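Local coordinates for protein predicted metal-dependent hydrolase of the TIM-barrel fold (Lactobacillus casei, PDB 2QPX) that is of unknown specific function but binds zinc in its TIM barrel and is probably a metal-dependent hydrolase of the amidohydrolase type, at residues A[15-20]-A[312-317]; A[262-267]-A[283-288]. One frame throughout, in Å; residues are numbered along the deposited sequence. Where two conformers were deposited one is given.

Contact 1 (A[15-20]-A[312-317]); sequences LDHHCH and RILFAS. With ZN (zinc ion), chain B.
With CG anti to the backbone N (chi1 -163°), Asp16 carries its carboxylate to Ser317, whose own chi1 of 67° turns OG towards that carboxylate. Each carboxylate oxygen takes one donor from Ser317: Ser317 N reaches Asp16 OD1 at 2.8 Å from above the carboxylate plane, whereas Ser317 OG gives its proton to the syn lone pair of Asp16 OD2 at 2.5 Å. Ser317 OG in turn accepts from Ala319 N. An alanine in place of Asp16 would probably leave Ser317 N and OG without these acceptors. The grip illustrates how a TIM barrel closes, the first strand lying beside the last; beyond it, His18 and His20 form the HxH pair of amidohydrolases, each binding zinc through NE2 at 2.1 Å. At the same seam the His17 ring is clamped between Leu314 CD1, 3.7 Å from its centroid over one face, and His18 CB over the other. Phe315 O lies at the ring's edge, 3.3 Å from His17 CD2, and His17 ND1 is bonded to Tyr368 OH. A water lies within hydrogen-bonding distance of both Leu15 O and Phe315 O, which approach without bonding directly.

Contact 2 (A[262-267]-A[283-288]); sequences LLHCYP and YFDISL
The beta-alpha-beta unit made of strand 260-264, helix 269-278 and strand 282-285 brings two neighbouring strands of the barrel together in parallel, the axes of 262-264 and 283-285 being 7° apart, and the contact ends at the second zinc. Pairing starts conventionally: Leu262 N donates to Tyr283 O at 2.8 Å, and Asp285 N to Leu262 O at 3.0 Å. One step further a side chain joins in: His264 N donates to Asp285 OD1 at 2.8 Å, from above the carboxylate plane. Three donors from the two segments grip that oxygen. Ser287 N closes an Asx turn on it, and in the conformer considered here, one of two deposited, Ser287 OG also donates to Asp285 OD1 at 2.6 Å. The same hydroxyl accepts from His264 ND1 at 2.7 Å, tilted 17° out of the imidazole plane. The chain from carboxylate to hydroxyl to imidazole is thus a second shell that would steady the rotation of His264, whose NE2 binds zinc together with His228. Leu263 CB covers one face of the imidazole, over its centre, while Leu263 CD2 comes to 3.3 Å from Asp285 OD2. On the other side of the sheet Leu262 CB meets Phe284 CB at 3.9 Å; Cys265 SG, from the loop that follows the strand, makes an oblique sulfur-aromatic contact with the Phe284 ring. Leu262, Cys265 and Phe284 all rest on Ala272 of helix 269-278; helix 297-304 packs on Phe284 and Ile286, and strand 225-229 continues the sheet beyond Leu263.

Overall arrangement
Contacts 1 and 2 lie side by side in the barrel, their centres about 9 Å apart, and contact 2 is nested within the long loop that contact 1 closes. Strand 313-314 joins strand 282-285 in one sheet, where Leu314 N probably bonds to Phe284 O at 2.8 Å. A second link runs between side chains: His17 NE2 probably bonds to Asp285 OD2 at 2.7 Å, tying the first strand to the carboxylate behind His264. Both contacts open onto the binuclear zinc site. His18 and His20 hold one ion and His264 the other, the carboxylated Lys167 binding both, while the nearest side-chain atoms of His18 and His264 are about 4 Å apart.

Contact 1 (A[15-20]-A[312-317])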
loop_
_atom_site.group_PDB
_atom_site.type_symbol
_atom_site.label_atom_id
_atom_site.label_comp_id
_atom_site.label_asym_id
_atom_site.label_seq_id
_atom_site.Cartn_x
_atom_site.Cartn_y
_atom_site.Cartn_z
ATOM N N LEU A 15 -6.960 0.333 27.943
ATOM C CA LEU A 15 -6.383 1.622 28.323
ATOM C C LEU A 15 -6.328 2.405 27.017
ATOM O O LEU A 15 -5.539 2.067 26.132
ATOM C CB LEU A 15 -5.001 1.458 28.950
ATOM C CG LEU A 15 -4.468 2.647 29.755
ATOM C CD1 LEU A 15 -3.091 2.331 30.406
ATOM C CD2 LEU A 15 -4.409 4.003 28.939
ATOM N N ASP A 16 -7.196 3.404 26.903
ATOM C CA ASP A 16 -7.299 4.173 25.656
ATOM C C ASP A 16 -6.236 5.269 25.729
ATOM O O ASP A 16 -6.461 6.338 26.300
ATOM C CB ASP A 16 -8.691 4.784 25.499
ATOM C CG ASP A 16 -8.999 5.230 24.076
ATOM O OD1 ASP A 16 -8.043 5.415 23.279
ATOM O OD2 ASP A 16 -10.221 5.441 23.802
ATOM N N HIS A 17 -5.089 4.992 25.103
ATOM C CA HIS A 17 -3.899 5.842 25.319
ATOM C C HIS A 17 -3.925 7.160 24.538
ATOM O O HIS A 17 -3.085 8.027 24.799
ATOM C CB HIS A 17 -2.583 5.071 25.085
ATOM C CG HIS A 17 -2.166 5.094 23.668
ATOM N ND1 HIS A 17 -1.193 5.955 23.203
ATOM C CD2 HIS A 17 -2.665 4.439 22.586
ATOM C CE1 HIS A 17 -1.146 5.853 21.884
ATOM N NE2 HIS A 17 -2.010 4.930 21.479
ATOM N N HIS A 18 -4.852 7.298 23.593
ATOM C CA HIS A 18 -5.004 8.526 22.855
ATOM C C HIS A 18 -6.452 8.730 22.445
ATOM O O HIS A 18 -6.957 8.019 21.564
ATOM C CB HIS A 18 -4.116 8.553 21.609
ATOM C CG HIS A 18 -4.339 9.785 20.799
ATOM N ND1 HIS A 18 -3.747 10.994 21.096
ATOM C CD2 HIS A 18 -5.155 10.011 19.748
ATOM C CE1 HIS A 18 -4.171 11.911 20.234
ATOM N NE2 HIS A 18 -5.045 11.345 19.420
ATOM N N CYS A 19 -7.076 9.757 23.016
ATOM C CA CYS A 19 -8.463 10.079 22.699
ATOM C C CYS A 19 -8.715 11.544 23.047
ATOM O O CYS A 19 -7.787 12.289 23.338
ATOM C CB CYS A 19 -9.413 9.085 23.396
ATOM S SG CYS A 19 -9.204 9.050 25.197
ATOM N N HIS A 20 -9.973 11.952 23.024
ATOM C CA HIS A 20 -10.334 13.356 22.985
ATOM C C HIS A 20 -11.608 13.653 23.816
ATOM O O HIS A 20 -12.392 12.755 24.192
ATOM C CB HIS A 20 -10.535 13.779 21.537
ATOM C CG HIS A 20 -9.263 13.765 20.734
ATOM N ND1 HIS A 20 -8.243 14.658 20.957
ATOM C CD2 HIS A 20 -8.846 12.961 19.719
ATOM C CE1 HIS A 20 -7.229 14.380 20.133
ATOM N NE2 HIS A 20 -7.572 13.356 19.365
ATOM N N ARG A 312 4.437 -3.949 20.690
ATOM C CA ARG A 312 4.597 -2.558 20.244
ATOM C C ARG A 312 3.331 -1.906 19.714
ATOM O O ARG A 312 3.320 -0.688 19.499
ATOM C CB ARG A 312 5.678 -2.468 19.185
ATOM C CG ARG A 312 7.114 -2.796 19.709
ATOM C CD ARG A 312 7.635 -1.808 20.747
ATOM N NE ARG A 312 9.062 -2.047 20.925
ATOM C CZ ARG A 312 9.996 -1.643 20.069
ATOM N NH1 ARG A 312 9.687 -0.806 19.077
ATOM N NH2 ARG A 312 11.237 -2.045 20.230
ATOM N N ILE A 313 2.287 -2.710 19.474
ATOM C CA ILE A 313 1.006 -2.204 18.962
ATOM C C ILE A 313 0.060 -1.981 20.158
ATOM O O ILE A 313 0.021 -2.774 21.090
ATOM C CB ILE A 313 0.423 -3.047 17.765
ATOM C CG1 ILE A 313 -0.695 -2.263 17.037
ATOM C CG2 ILE A 313 -0.019 -4.422 18.232
ATOM C CD1 ILE A 313 -1.216 -2.896 15.707
ATOM N N LEU A 314 -0.666 -0.864 20.134
ATOM C CA LEU A 314 -1.509 -0.420 21.265
ATOM C C LEU A 314 -2.953 -0.245 20.801
ATOM O O LEU A 314 -3.212 0.079 19.652
ATOM C CB LEU A 314 -1.050 0.957 21.787
ATOM C CG LEU A 314 0.438 1.130 22.111
ATOM C CD1 LEU A 314 0.751 2.582 22.555
ATOM C CD2 LEU A 314 0.900 0.116 23.164
ATOM N N PHE A 315 -3.895 -0.431 21.722
ATOM C CA PHE A 315 -5.259 0.055 21.519
ATOM C C PHE A 315 -5.351 1.572 21.779
ATOM O O PHE A 315 -4.894 2.077 22.803
ATOM C CB PHE A 315 -6.269 -0.597 22.465
ATOM C CG PHE A 315 -7.619 0.040 22.409
ATOM C CD1 PHE A 315 -8.432 -0.142 21.302
ATOM C CD2 PHE A 315 -8.042 0.891 23.416
ATOM C CE1 PHE A 315 -9.641 0.493 21.216
ATOM C CE2 PHE A 315 -9.267 1.559 23.322
ATOM C CZ PHE A 315 -10.053 1.329 22.253
ATOM N N ALA A 316 -6.001 2.272 20.842
ATOM C CA ALA A 316 -6.558 3.588 21.082
ATOM C C ALA A 316 -7.783 3.741 20.212
ATOM O O ALA A 316 -7.917 3.073 19.199
ATOM C CB ALA A 316 -5.569 4.748 20.771
ATOM N N SER A 317 -8.692 4.622 20.631
ATOM C CA SER A 317 -9.868 4.980 19.829
ATOM C C SER A 317 -9.693 6.214 18.951
ATOM O O SER A 317 -10.290 6.319 17.878
ATOM C CB SER A 317 -11.083 5.215 20.756
ATOM O OG SER A 317 -10.892 6.372 21.558
HETATM ZN ZN ZN B . -6.242 12.423 18.063
HETATM O O HOH W 1 -3.470 0.848 24.844
HETATM O O HOH W 2 -6.532 12.631 16.023
#

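Contact 2 (A[262-267]-A[283-288])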
loop_
_atom_site.group_PDB
_atom_site.type_symbol
_atom_site.label_atom_id
_atom_site.label_comp_id
_atom_site.label_asym_id
_atom_site.label_seq_id
_atom_site.Cartn_x
_atom_site.Cartn_y
_atom_site.Cartn_z
ATOM N N LEU A 262 3.297 6.251 17.349
ATOM C CA LEU A 262 2.726 6.615 16.050
ATOM C C LEU A 262 1.227 6.334 16.056
ATOM O O LEU A 262 0.818 5.161 16.093
ATOM C CB LEU A 262 3.409 5.853 14.912
ATOM C CG LEU A 262 4.930 5.952 14.818
ATOM C CD1 LEU A 262 5.445 5.154 13.586
ATOM C CD2 LEU A 262 5.433 7.446 14.868
ATOM N N LEU A 263 0.437 7.407 16.047
ATOM C CA LEU A 263 -1.027 7.308 16.143
ATOM C C LEU A 263 -1.666 7.143 14.767
ATOM O O LEU A 263 -1.260 7.826 13.806
ATOM C CB LEU A 263 -1.586 8.579 16.775
ATOM C CG LEU A 263 -1.010 9.071 18.086
ATOM C CD1 LEU A 263 -1.620 10.462 18.405
ATOM C CD2 LEU A 263 -1.171 8.057 19.246
ATOM N N HIS A 264 -2.637 6.220 14.676
ATOM C CA HIS A 264 -3.537 6.041 13.497
ATOM C C HIS A 264 -2.914 5.276 12.356
ATOM O O HIS A 264 -3.405 4.196 11.962
ATOM C CB HIS A 264 -4.102 7.358 12.921
ATOM C CG HIS A 264 -4.301 8.408 13.923
ATOM N ND1 HIS A 264 -4.969 8.201 15.111
ATOM C CD2 HIS A 264 -3.947 9.711 13.912
ATOM C CE1 HIS A 264 -4.975 9.323 15.810
ATOM N NE2 HIS A 264 -4.371 10.263 15.096
ATOM N N CYS A 265 -1.835 5.845 11.828
ATOM C CA CYS A 265 -0.928 5.284 10.834
ATOM C C CYS A 265 -1.496 5.094 9.464
ATOM O O CYS A 265 -0.844 5.406 8.481
ATOM C CB CYS A 265 -0.307 3.998 11.343
ATOM S SG CYS A 265 0.649 4.241 12.852
ATOM N N TYR A 266 -2.682 4.529 9.391
ATOM C CA TYR A 266 -3.348 4.253 8.090
ATOM C C TYR A 266 -3.259 5.434 7.125
ATOM O O TYR A 266 -3.585 6.572 7.525
ATOM C CB TYR A 266 -4.801 3.940 8.373
ATOM C CG TYR A 266 -5.668 3.596 7.155
ATOM C CD1 TYR A 266 -6.302 4.601 6.430
ATOM C CD2 TYR A 266 -5.839 2.296 6.744
ATOM C CE1 TYR A 266 -7.073 4.299 5.311
ATOM C CE2 TYR A 266 -6.640 1.971 5.656
ATOM C CZ TYR A 266 -7.253 2.978 4.949
ATOM O OH TYR A 266 -8.050 2.661 3.874
ATOM N N PRO A 267 -2.901 5.198 5.837
ATOM C CA PRO A 267 -2.685 3.920 5.161
ATOM C C PRO A 267 -1.290 3.329 5.283
ATOM O O PRO A 267 -0.988 2.397 4.569
ATOM C CB PRO A 267 -3.013 4.268 3.697
ATOM C CG PRO A 267 -2.480 5.580 3.592
ATOM C CD PRO A 267 -2.858 6.298 4.879
ATOM N N TYR A 283 6.318 2.632 19.261
ATOM C CA TYR A 283 4.995 2.030 19.424
ATOM C C TYR A 283 4.041 2.624 18.412
ATOM O O TYR A 283 4.334 3.663 17.826
ATOM C CB TYR A 283 4.490 2.274 20.840
ATOM C CG TYR A 283 5.427 1.769 21.919
ATOM C CD1 TYR A 283 6.517 2.520 22.333
ATOM C CD2 TYR A 283 5.230 0.503 22.484
ATOM C CE1 TYR A 283 7.403 2.060 23.296
ATOM C CE2 TYR A 283 6.092 0.017 23.430
ATOM C CZ TYR A 283 7.161 0.798 23.852
ATOM O OH TYR A 283 8.032 0.280 24.798
ATOM N N PHE A 284 2.900 1.982 18.219
ATOM C CA PHE A 284 1.916 2.502 17.273
ATOM C C PHE A 284 0.534 1.964 17.567
ATOM O O PHE A 284 0.379 0.985 18.289
ATOM C CB PHE A 284 2.343 2.246 15.824
ATOM C CG PHE A 284 2.247 0.831 15.389
ATOM C CD1 PHE A 284 3.149 -0.116 15.845
ATOM C CD2 PHE A 284 1.318 0.435 14.454
ATOM C CE1 PHE A 284 3.077 -1.415 15.406
ATOM C CE2 PHE A 284 1.286 -0.874 14.015
ATOM C CZ PHE A 284 2.165 -1.783 14.493
ATOM N N ASP A 285 -0.454 2.617 16.968
ATOM C CA ASP A 285 -1.843 2.167 17.014
ATOM C C ASP A 285 -2.510 2.306 15.661
ATOM O O ASP A 285 -1.933 2.896 14.743
ATOM C CB ASP A 285 -2.601 2.853 18.165
ATOM C CG ASP A 285 -2.903 4.304 17.931
ATOM O OD1 ASP A 285 -3.458 4.629 16.871
ATOM O OD2 ASP A 285 -2.610 5.130 18.828
ATOM N N ILE A 286 -3.749 1.778 15.536
ATOM C CA ILE A 286 -4.585 1.965 14.322
ATOM C C ILE A 286 -5.910 2.646 14.677
ATOM O O ILE A 286 -6.957 2.418 14.116
ATOM C CB ILE A 286 -4.817 0.661 13.543
ATOM C CG1 ILE A 286 -5.508 -0.404 14.428
ATOM C CG2 ILE A 286 -3.486 0.145 12.957
ATOM C CD1 ILE A 286 -6.188 -1.561 13.630
ATOM N N SER A 287 -5.814 3.543 15.653
ATOM C CA SER A 287 -6.905 4.421 16.059
ATOM C C SER A 287 -7.376 5.288 14.854
ATOM O O SER A 287 -6.649 5.467 13.871
ATOM C CB SER A 287 -6.462 5.230 17.258
ATOM O OG SER A 287 -5.485 6.184 16.882
ATOM N N LEU A 288 -8.627 5.761 14.907
ATOM C CA LEU A 288 -9.247 6.552 13.827
ATOM C C LEU A 288 -9.656 5.727 12.604
ATOM O O LEU A 288 -10.791 5.839 12.128
ATOM C CB LEU A 288 -8.373 7.777 13.455
ATOM C CG LEU A 288 -9.184 8.928 12.814
ATOM C CD1 LEU A 288 -10.281 9.508 13.779
ATOM C CD2 LEU A 288 -8.237 10.051 12.301
#